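Glucanase (Clostridium thermocellum, PDB 5GXX) probably hydrolyses internal beta-1,4-glucosidic bonds of cellulose, as a cellulosomal endoglucanase that joins a glycosyl hydrolase family 9 catalytic module to a cellulose-binding module. Local coordinates at residues A[41-46]-A[107-112]; A[304-309]-A[334-339]; A[442-447]-A[471-476]. The protein carries 1 engineered substitution. All blocks are in the same frame, centred on the assembly; numbering follows the deposited sequence.

Contact 1: A[41-46]-A[107-112]; sequences NDEVLG and SVVYQI
Ile112 makes the closest approach of this contact, laying its branch methyl CG2 over the face of the Asp42 carboxylate, 3.3 Å from Asp42 CG and at nearly equal reach of both oxygens. The oxygens have polar partners outside the contact: OD1 forms a salt bridge with Arg134, and OD2 is hydrogen-bonded to Thr39. The other arm of Ile112 reaches the loop backbone, where its CD1 stands 3.8 Å from the backbone N of Val44. Strand 108-112 is the middle strand of a small three-stranded antiparallel sheet, between strands 56-57 and 136-139 in the family 9 catalytic module. Residues 41-46 form an irregular loop against it, with no hydrogen bond between the two segments. A second buried touch is between valines: the Val44 and Val109 side chains pass in opposite directions, and Val44 CG2 comes within 3.7 Å of Val109 CG2, while Tyr98 and Ala101 of helix 85-101 also pack on Val44. Packing is slacker at Glu43, on the exposed side. Its CB stays 4.1 Å from Ile112 CD1, and beyond CG the chain bends (chi2 70°), taking the carboxylate away from the strand.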
loop_
_atom_site.group_PDB
_atom_site.type_symbol
_atom_site.label_atom_id
_atom_site.label_comp_id
_atom_site.label_asym_id
_atom_site.label_seq_id
_atom_site.Cartn_x
_atom_site.Cartn_y
_atom_site.Cartn_z
ATOM N N ASN A 41 -32.371 0.674 4.651
ATOM C CA ASN A 41 -32.530 0.576 3.199
ATOM C C ASN A 41 -33.019 -0.793 2.718
ATOM O O ASN A 41 -33.177 -1.031 1.519
ATOM C CB ASN A 41 -31.227 0.978 2.495
ATOM C CG ASN A 41 -30.888 2.450 2.679
ATOM O OD1 ASN A 41 -31.770 3.288 2.873
ATOM N ND2 ASN A 41 -29.604 2.773 2.590
ATOM N N ASP A 42 -33.289 -1.704 3.651
ATOM C CA ASP A 42 -33.755 -3.024 3.265
ATOM C C ASP A 42 -35.083 -2.975 2.512
ATOM O O ASP A 42 -35.932 -2.110 2.756
ATOM C CB ASP A 42 -33.901 -3.923 4.495
ATOM C CG ASP A 42 -32.571 -4.432 5.003
ATOM O OD1 ASP A 42 -31.515 -4.164 4.389
ATOM O OD2 ASP A 42 -32.599 -5.118 6.052
ATOM N N GLU A 43 -35.262 -3.919 1.593
ATOM C CA GLU A 43 -36.483 -3.989 0.791
ATOM C C GLU A 43 -37.741 -4.217 1.630
ATOM O O GLU A 43 -38.808 -3.681 1.333
ATOM C CB GLU A 43 -36.343 -5.084 -0.266
ATOM C CG GLU A 43 -37.579 -5.290 -1.157
ATOM C CD GLU A 43 -37.818 -4.130 -2.116
ATOM O OE1 GLU A 43 -36.887 -3.326 -2.332
ATOM O OE2 GLU A 43 -38.943 -4.010 -2.650
ATOM N N VAL A 44 -37.601 -5.038 2.671
ATOM C CA VAL A 44 -38.648 -5.210 3.672
ATOM C C VAL A 44 -38.042 -4.868 5.027
ATOM O O VAL A 44 -36.995 -5.403 5.412
ATOM C CB VAL A 44 -39.180 -6.652 3.714
ATOM C CG1 VAL A 44 -40.334 -6.765 4.699
ATOM C CG2 VAL A 44 -39.619 -7.094 2.324
ATOM N N LEU A 45 -38.715 -3.975 5.742
ATOM C CA LEU A 45 -38.209 -3.466 7.010
ATOM C C LEU A 45 -38.629 -4.341 8.180
ATOM O O LEU A 45 -39.564 -5.125 8.079
ATOM C CB LEU A 45 -38.705 -2.036 7.220
ATOM C CG LEU A 45 -38.242 -1.027 6.170
ATOM C CD1 LEU A 45 -38.955 0.295 6.409
ATOM C CD2 LEU A 45 -36.738 -0.860 6.271
ATOM N N GLY A 46 -37.933 -4.164 9.300
ATOM C CA GLY A 46 -38.202 -4.910 10.531
ATOM C C GLY A 46 -37.781 -6.364 10.487
ATOM O O GLY A 46 -36.908 -6.742 9.701
ATOM N N SER A 107 -45.876 -14.494 -4.877
ATOM C CA SER A 107 -44.528 -14.739 -4.376
ATOM C C SER A 107 -44.329 -13.927 -3.101
ATOM O O SER A 107 -45.180 -13.125 -2.727
ATOM C CB SER A 107 -43.474 -14.356 -5.419
ATOM O OG SER A 107 -43.677 -13.031 -5.877
ATOM N N VAL A 108 -43.220 -14.157 -2.405
ATOM C CA VAL A 108 -42.877 -13.371 -1.218
ATOM C C VAL A 108 -41.408 -12.992 -1.310
ATOM O O VAL A 108 -40.648 -13.680 -2.001
ATOM C CB VAL A 108 -43.136 -14.155 0.108
ATOM C CG1 VAL A 108 -44.622 -14.509 0.249
ATOM C CG2 VAL A 108 -42.254 -15.411 0.227
ATOM N N VAL A 109 -41.022 -11.908 -0.639
ATOM C CA VAL A 109 -39.620 -11.655 -0.318
ATOM C C VAL A 109 -39.279 -12.693 0.748
ATOM O O VAL A 109 -39.942 -12.728 1.789
ATOM C CB VAL A 109 -39.395 -10.249 0.278
ATOM C CG1 VAL A 109 -37.965 -10.106 0.785
ATOM C CG2 VAL A 109 -39.690 -9.169 -0.762
ATOM N N TYR A 110 -38.271 -13.523 0.488
ATOM C CA TYR A 110 -37.911 -14.594 1.429
ATOM C C TYR A 110 -36.527 -14.474 2.051
ATOM O O TYR A 110 -36.146 -15.309 2.873
ATOM C CB TYR A 110 -38.097 -15.975 0.780
ATOM C CG TYR A 110 -37.059 -16.395 -0.247
ATOM C CD1 TYR A 110 -37.204 -16.068 -1.599
ATOM C CD2 TYR A 110 -35.952 -17.166 0.123
ATOM C CE1 TYR A 110 -36.257 -16.482 -2.540
ATOM C CE2 TYR A 110 -34.996 -17.573 -0.804
ATOM C CZ TYR A 110 -35.164 -17.237 -2.142
ATOM O OH TYR A 110 -34.218 -17.638 -3.063
ATOM N N GLN A 111 -35.771 -13.454 1.656
ATOM C CA GLN A 111 -34.467 -13.209 2.239
ATOM C C GLN A 111 -34.052 -11.760 2.049
ATOM O O GLN A 111 -34.314 -11.164 1.005
ATOM C CB GLN A 111 -33.432 -14.153 1.621
ATOM C CG GLN A 111 -32.062 -14.100 2.270
ATOM C CD GLN A 111 -31.179 -15.254 1.873
ATOM O OE1 GLN A 111 -31.604 -16.409 1.852
ATOM N NE2 GLN A 111 -29.921 -14.949 1.595
ATOM N N ILE A 112 -33.401 -11.179 3.052
ATOM C CA ILE A 112 -32.752 -9.877 2.900
ATOM C C ILE A 112 -31.291 -10.049 3.277
ATOM O O ILE A 112 -30.975 -10.509 4.368
ATOM C CB ILE A 112 -33.342 -8.762 3.799
ATOM C CG1 ILE A 112 -34.857 -8.568 3.622
ATOM C CG2 ILE A 112 -32.584 -7.431 3.599
ATOM C CD1 ILE A 112 -35.323 -8.100 2.254
#

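Contact 2: A[304-309]-A[334-339]; sequences YATTEA and SQIDYA
Thr306 and Ile336 have the nearest CA atoms across the two segments, 5.8 Å apart, on helices 301-318 and 322-340. The two helices follow one another in the chain and belong to the catalytic module, whose fold in family 9 is an (alpha/alpha)6 barrel. Their short segments run roughly antiparallel, 140° between the N-to-C directions, and the axes approach to 8.7 Å, a close spacing that goes with the three alanines on the facing surfaces.

The apolar contacts centre on the end of Ile336. Both of its side-chain torsions are near -60°, which swings CD1 back toward the partner helix and into the groove between Thr306 and Ala309, one turn apart. There Ile336 CD1 lies 3.7 Å from Thr306 CB, the two side chains crossing at about a right angle, and 3.8 Å from Ala309 CB. Ala339 closes in more loosely, its CB 4.3 Å from Thr306 CG2. Phe418 of helix 412-429 also packs on Thr306, and Ala421, Leu422 and Leu425 of the same helix on Ile336, extending this apolar layer into a third helix.

Polar groups are buried here too, yet no hydrogen bond joins the two segments. Thr306 OG1 turns back to the carbonyl of Leu302 in its own helix, so the residue offers carbon to its neighbour. Gln335 is fixed from several directions: OE1 accepts from the backbone N of Ala294, and NE2 donates to Gly292 O as well as to Ser334 OG. This last bond measures 3.0 Å from Gln335 NE2 to Ser334 OG and lies close to the amide plane. The chain bends at chi2 to bring the amide alongside Ala305, and Gln335 OE1 ends 3.4 Å from the methyl carbon CB of Ala305.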
loop_
_atom_site.group_PDB
_atom_site.type_symbol
_atom_site.label_atom_id
_atom_site.label_comp_id
_atom_site.label_asym_id
_atom_site.label_seq_id
_atom_site.Cartn_x
_atom_site.Cartn_y
_atom_site.Cartn_z
ATOM N N TYR A 304 -31.449 -28.129 19.735
ATOM C CA TYR A 304 -32.283 -29.300 19.480
ATOM C C TYR A 304 -32.869 -29.885 20.766
ATOM O O TYR A 304 -34.071 -30.163 20.832
ATOM C CB TYR A 304 -31.479 -30.371 18.747
ATOM C CG TYR A 304 -31.051 -30.052 17.340
ATOM C CD1 TYR A 304 -31.966 -29.663 16.364
ATOM C CD2 TYR A 304 -29.730 -30.193 16.979
ATOM C CE1 TYR A 304 -31.565 -29.411 15.045
ATOM C CE2 TYR A 304 -29.312 -29.966 15.676
ATOM C CZ TYR A 304 -30.235 -29.575 14.717
ATOM O OH TYR A 304 -29.833 -29.363 13.418
ATOM N N ALA A 305 -32.048 -29.999 21.807
ATOM C CA ALA A 305 -32.477 -30.681 23.034
ATOM C C ALA A 305 -33.536 -29.855 23.762
ATOM O O ALA A 305 -34.541 -30.419 24.223
ATOM C CB ALA A 305 -31.288 -30.994 23.923
ATOM N N THR A 306 -33.367 -28.535 23.784
ATOM C CA THR A 306 -34.364 -27.679 24.421
ATOM C C THR A 306 -35.675 -27.574 23.638
ATOM O O THR A 306 -36.726 -27.360 24.241
ATOM C CB THR A 306 -33.821 -26.276 24.746
ATOM O OG1 THR A 306 -33.432 -25.600 23.542
ATOM C CG2 THR A 306 -32.636 -26.369 25.656
ATOM N N THR A 307 -35.612 -27.724 22.318
ATOM C CA THR A 307 -36.828 -27.751 21.488
ATOM C C THR A 307 -37.594 -29.040 21.766
ATOM O O THR A 307 -38.823 -29.029 21.963
ATOM C CB THR A 307 -36.494 -27.616 19.980
ATOM O OG1 THR A 307 -35.826 -26.362 19.765
ATOM C CG2 THR A 307 -37.787 -27.674 19.140
ATOM N N GLU A 308 -36.859 -30.150 21.840
ATOM C CA GLU A 308 -37.486 -31.442 22.165
ATOM C C GLU A 308 -38.057 -31.402 23.573
ATOM O O GLU A 308 -39.100 -32.021 23.811
ATOM C CB GLU A 308 -36.503 -32.599 21.984
ATOM C CG GLU A 308 -36.177 -32.830 20.511
ATOM C CD GLU A 308 -37.400 -33.291 19.735
ATOM O OE1 GLU A 308 -38.210 -34.075 20.290
ATOM O OE2 GLU A 308 -37.604 -32.892 18.562
ATOM N N ALA A 309 -37.411 -30.677 24.492
ATOM C CA ALA A 309 -37.988 -30.492 25.828
ATOM C C ALA A 309 -39.381 -29.863 25.732
ATOM O O ALA A 309 -40.319 -30.347 26.368
ATOM C CB ALA A 309 -37.060 -29.687 26.762
ATOM N N SER A 334 -34.788 -32.191 32.395
ATOM C CA SER A 334 -33.362 -32.472 32.460
ATOM C C SER A 334 -32.588 -31.709 31.389
ATOM O O SER A 334 -31.451 -31.293 31.604
ATOM C CB SER A 334 -33.070 -33.976 32.373
ATOM O OG SER A 334 -33.174 -34.457 31.051
ATOM N N GLN A 335 -33.215 -31.536 30.224
ATOM C CA GLN A 335 -32.511 -30.824 29.154
ATOM C C GLN A 335 -32.467 -29.318 29.383
ATOM O O GLN A 335 -31.441 -28.676 29.156
ATOM C CB GLN A 335 -33.131 -31.115 27.783
ATOM C CG GLN A 335 -33.129 -32.607 27.451
ATOM C CD GLN A 335 -31.751 -33.228 27.534
ATOM O OE1 GLN A 335 -30.886 -32.957 26.699
ATOM N NE2 GLN A 335 -31.549 -34.079 28.526
ATOM N N ILE A 336 -33.575 -28.751 29.845
ATOM C CA ILE A 336 -33.556 -27.340 30.187
ATOM C C ILE A 336 -32.559 -27.071 31.319
ATOM O O ILE A 336 -31.772 -26.128 31.255
ATOM C CB ILE A 336 -34.976 -26.824 30.553
ATOM C CG1 ILE A 336 -35.972 -27.031 29.393
ATOM C CG2 ILE A 336 -34.895 -25.363 31.036
ATOM C CD1 ILE A 336 -35.514 -26.470 28.046
ATOM N N ASP A 337 -32.589 -27.932 32.342
ATOM C CA ASP A 337 -31.700 -27.697 33.490
ATOM C C ASP A 337 -30.237 -27.815 33.092
ATOM O O ASP A 337 -29.400 -27.061 33.584
ATOM C CB ASP A 337 -32.014 -28.610 34.689
ATOM C CG ASP A 337 -33.344 -28.265 35.361
ATOM O OD1 ASP A 337 -33.940 -27.213 35.044
ATOM O OD2 ASP A 337 -33.793 -29.094 36.194
ATOM N N TYR A 338 -29.928 -28.722 32.161
ATOM C CA TYR A 338 -28.563 -28.800 31.645
ATOM C C TYR A 338 -28.143 -27.462 31.051
ATOM O O TYR A 338 -27.082 -26.935 31.363
ATOM C CB TYR A 338 -28.413 -29.921 30.606
ATOM C CG TYR A 338 -26.988 -30.144 30.148
ATOM C CD1 TYR A 338 -26.333 -29.197 29.373
ATOM C CD2 TYR A 338 -26.272 -31.274 30.530
ATOM C CE1 TYR A 338 -25.020 -29.375 28.952
ATOM C CE2 TYR A 338 -24.963 -31.465 30.110
ATOM C CZ TYR A 338 -24.355 -30.528 29.291
ATOM O OH TYR A 338 -23.040 -30.640 28.886
ATOM N N ALA A 339 -29.005 -26.882 30.220
ATOM C CA ALA A 339 -28.710 -25.577 29.608
ATOM C C ALA A 339 -28.500 -24.445 30.616
ATOM O O ALA A 339 -27.748 -23.498 30.358
ATOM C CB ALA A 339 -29.831 -25.222 28.638
#

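Contact 3: A[442-447]-A[471-476]; sequences QRDDEF and SSWPAR
Glu446 reaches across to residues 471-476 and places OE2 among three donors. Ser472 N meets OE2 on its anti lone pair at 2.8 Å, almost straight at 172°, while Trp473 N comes nearly along the C-O bond, 2.9 Å from Glu446 OE2. The third is Arg476, which grips the carboxylate end-on in a salt bridge: NH1 lies 2.8 Å from Glu446 OE2 and NH2 3.0 Å from Glu446 OE1. Both nitrogens approach from above the carboxylate plane, which is turned 58° from the guanidinium. A water donates to both Glu446 OE1 and Trp473 O.

Beside this cluster, Arg443 lies along one face of the Trp473 indole. Its CG sits 3.6 Å from the centroid of the Trp473 five-membered ring, a CH-pi contact, and the guanidinium continues over Trp473 CB nearly parallel to the ring. Asp444 OD1 comes instead to the indole edge, 3.1 Å from Trp473 CH2.

A second shell holds these groups. Arg476 NH1 also donates to Pro474 O, 3.0 Å away, just beyond the cis peptide preceding Pro474. Trp473 NE1 is bonded to Glu441, Arg443 pairs with Glu33, and Asp444 with Arg381. The segment leading into strand 447-456 and a loop of the cellulose-binding module are thus tied together and to the catalytic module. With two backbone N-H groups, an arginine and a water directed at it, the Glu446 carboxylate is probably stabilised as the anion.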
loop_
_atom_site.group_PDB
_atom_site.type_symbol
_atom_site.label_atom_id
_atom_site.label_comp_id
_atom_site.label_asym_id
_atom_site.label_seq_id
_atom_site.Cartn_x
_atom_site.Cartn_y
_atom_site.Cartn_z
ATOM N N GLN A 442 -21.737 -0.270 31.590
ATOM C CA GLN A 442 -20.538 0.559 31.631
ATOM C C GLN A 442 -20.112 0.847 30.197
ATOM O O GLN A 442 -19.887 -0.077 29.419
ATOM C CB GLN A 442 -19.419 -0.191 32.364
ATOM C CG GLN A 442 -18.099 0.572 32.482
ATOM C CD GLN A 442 -18.248 1.927 33.150
ATOM O OE1 GLN A 442 -17.964 2.962 32.542
ATOM N NE2 GLN A 442 -18.705 1.931 34.400
ATOM N N ARG A 443 -20.014 2.119 29.837
ATOM C CA ARG A 443 -19.588 2.479 28.492
ATOM C C ARG A 443 -18.103 2.822 28.466
ATOM O O ARG A 443 -17.485 3.063 29.509
ATOM C CB ARG A 443 -20.431 3.631 27.942
ATOM C CG ARG A 443 -21.920 3.295 27.930
ATOM C CD ARG A 443 -22.759 4.417 27.374
ATOM N NE ARG A 443 -24.167 4.020 27.366
ATOM C CZ ARG A 443 -25.139 4.684 26.745
ATOM N NH1 ARG A 443 -24.878 5.798 26.077
ATOM N NH2 ARG A 443 -26.376 4.215 26.775
ATOM N N ASP A 444 -17.516 2.741 27.277
ATOM C CA ASP A 444 -16.181 3.293 27.091
ATOM C C ASP A 444 -16.274 4.407 26.054
ATOM O O ASP A 444 -17.380 4.774 25.648
ATOM C CB ASP A 444 -15.095 2.222 26.870
ATOM C CG ASP A 444 -15.496 1.125 25.893
ATOM O OD1 ASP A 444 -16.287 1.380 24.962
ATOM O OD2 ASP A 444 -14.971 -0.001 26.038
ATOM N N ASP A 445 -15.142 5.004 25.686
ATOM C CA ASP A 445 -15.164 6.181 24.816
ATOM C C ASP A 445 -15.516 5.850 23.368
ATOM O O ASP A 445 -15.090 4.822 22.830
ATOM C CB ASP A 445 -13.840 6.944 24.927
ATOM C CG ASP A 445 -13.640 7.584 26.294
ATOM O OD1 ASP A 445 -14.613 8.057 26.929
ATOM O OD2 ASP A 445 -12.470 7.630 26.733
ATOM N N GLU A 446 -16.369 6.680 22.780
ATOM C CA GLU A 446 -16.872 6.440 21.423
ATOM C C GLU A 446 -16.241 7.313 20.337
ATOM O O GLU A 446 -15.630 6.803 19.396
ATOM C CB GLU A 446 -18.395 6.545 21.383
ATOM C CG GLU A 446 -19.103 5.489 22.225
ATOM C CD GLU A 446 -20.605 5.650 22.194
ATOM O OE1 GLU A 446 -21.139 6.615 22.774
ATOM O OE2 GLU A 446 -21.272 4.779 21.592
ATOM N N PHE A 447 -16.401 8.623 20.472
ATOM C CA PHE A 447 -15.790 9.586 19.562
ATOM C C PHE A 447 -14.707 10.345 20.308
ATOM O O PHE A 447 -14.965 10.940 21.358
ATOM C CB PHE A 447 -16.848 10.570 19.057
ATOM C CG PHE A 447 -17.901 9.932 18.183
ATOM C CD1 PHE A 447 -19.023 9.324 18.749
ATOM C CD2 PHE A 447 -17.733 9.882 16.805
ATOM C CE1 PHE A 447 -19.982 8.742 17.944
ATOM C CE2 PHE A 447 -18.670 9.287 15.981
ATOM C CZ PHE A 447 -19.801 8.697 16.553
ATOM N N SER A 471 -18.032 4.117 18.093
ATOM C CA SER A 471 -19.355 4.099 18.741
ATOM C C SER A 471 -19.940 2.700 18.905
ATOM O O SER A 471 -19.634 1.801 18.129
ATOM C CB SER A 471 -20.343 5.010 18.006
ATOM O OG SER A 471 -20.533 4.602 16.656
ATOM N N SER A 472 -20.778 2.536 19.920
ATOM C CA SER A 472 -21.339 1.222 20.247
ATOM C C SER A 472 -22.628 1.296 21.071
ATOM O O SER A 472 -23.286 0.264 21.220
ATOM C CB SER A 472 -20.301 0.337 20.948
ATOM O OG SER A 472 -20.477 -1.025 20.598
ATOM N N TRP A 473 -23.006 2.474 21.584
ATOM C CA TRP A 473 -24.214 2.588 22.420
ATOM C C TRP A 473 -25.238 3.575 21.863
ATOM O O TRP A 473 -25.504 4.607 22.485
ATOM C CB TRP A 473 -23.852 2.997 23.857
ATOM C CG TRP A 473 -23.192 1.924 24.628
ATOM C CD1 TRP A 473 -23.799 0.997 25.423
ATOM C CD2 TRP A 473 -21.788 1.660 24.696
ATOM N NE1 TRP A 473 -22.857 0.172 25.987
ATOM C CE2 TRP A 473 -21.612 0.554 25.557
ATOM C CE3 TRP A 473 -20.662 2.257 24.110
ATOM C CZ2 TRP A 473 -20.357 0.024 25.839
ATOM C CZ3 TRP A 473 -19.410 1.736 24.401
ATOM C CH2 TRP A 473 -19.270 0.627 25.263
ATOM N N PRO A 474 -25.813 3.293 20.681
ATOM C CA PRO A 474 -25.496 2.212 19.755
ATOM C C PRO A 474 -24.439 2.674 18.755
ATOM O O PRO A 474 -24.190 3.880 18.614
ATOM C CB PRO A 474 -26.817 2.013 19.012
ATOM C CG PRO A 474 -27.415 3.418 18.946
ATOM C CD PRO A 474 -26.933 4.118 20.196
ATOM N N ALA A 475 -23.849 1.734 18.023
ATOM C CA ALA A 475 -23.013 2.135 16.891
ATOM C C ALA A 475 -23.781 3.136 16.030
ATOM O O ALA A 475 -24.983 2.980 15.830
ATOM C CB ALA A 475 -22.619 0.905 16.061
ATOM N N ARG A 476 -23.123 4.195 15.548
ATOM C CA ARG A 476 -23.858 5.248 14.854
ATOM C C ARG A 476 -22.902 6.100 14.045
ATOM O O ARG A 476 -21.688 5.976 14.180
ATOM C CB ARG A 476 -24.654 6.121 15.842
ATOM C CG ARG A 476 -23.807 6.856 16.860
ATOM C CD ARG A 476 -24.657 7.477 17.989
ATOM N NE ARG A 476 -23.841 8.191 18.969
ATOM C CZ ARG A 476 -23.128 7.611 19.931
ATOM N NH1 ARG A 476 -23.123 6.289 20.089
ATOM N NH2 ARG A 476 -22.426 8.363 20.763
HETATM O O HOH W 1 -23.812 6.811 23.577
#

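In the fold
The three contacts follow one another along the chain, and none touches another. Contacts 1 and 2 both lie in the family 9 catalytic module, their centres 33 Å apart and their nearest atoms about 17 Å: one sets a loop against a small sheet, the other joins two barrel helices. Contact 3 sits where that module meets the cellulose-binding module. Its centre is 29 Å from that of contact 1 and 36 Å from that of contact 2, which lies on the opposite side of the chain's centre. None supplies a ligand to either calcium ion, one bound by Ser195, Gly196, Asp199, Glu200 and Asp246, the other by Asp488, Glu491, Asp566, Asn569 and Asp570.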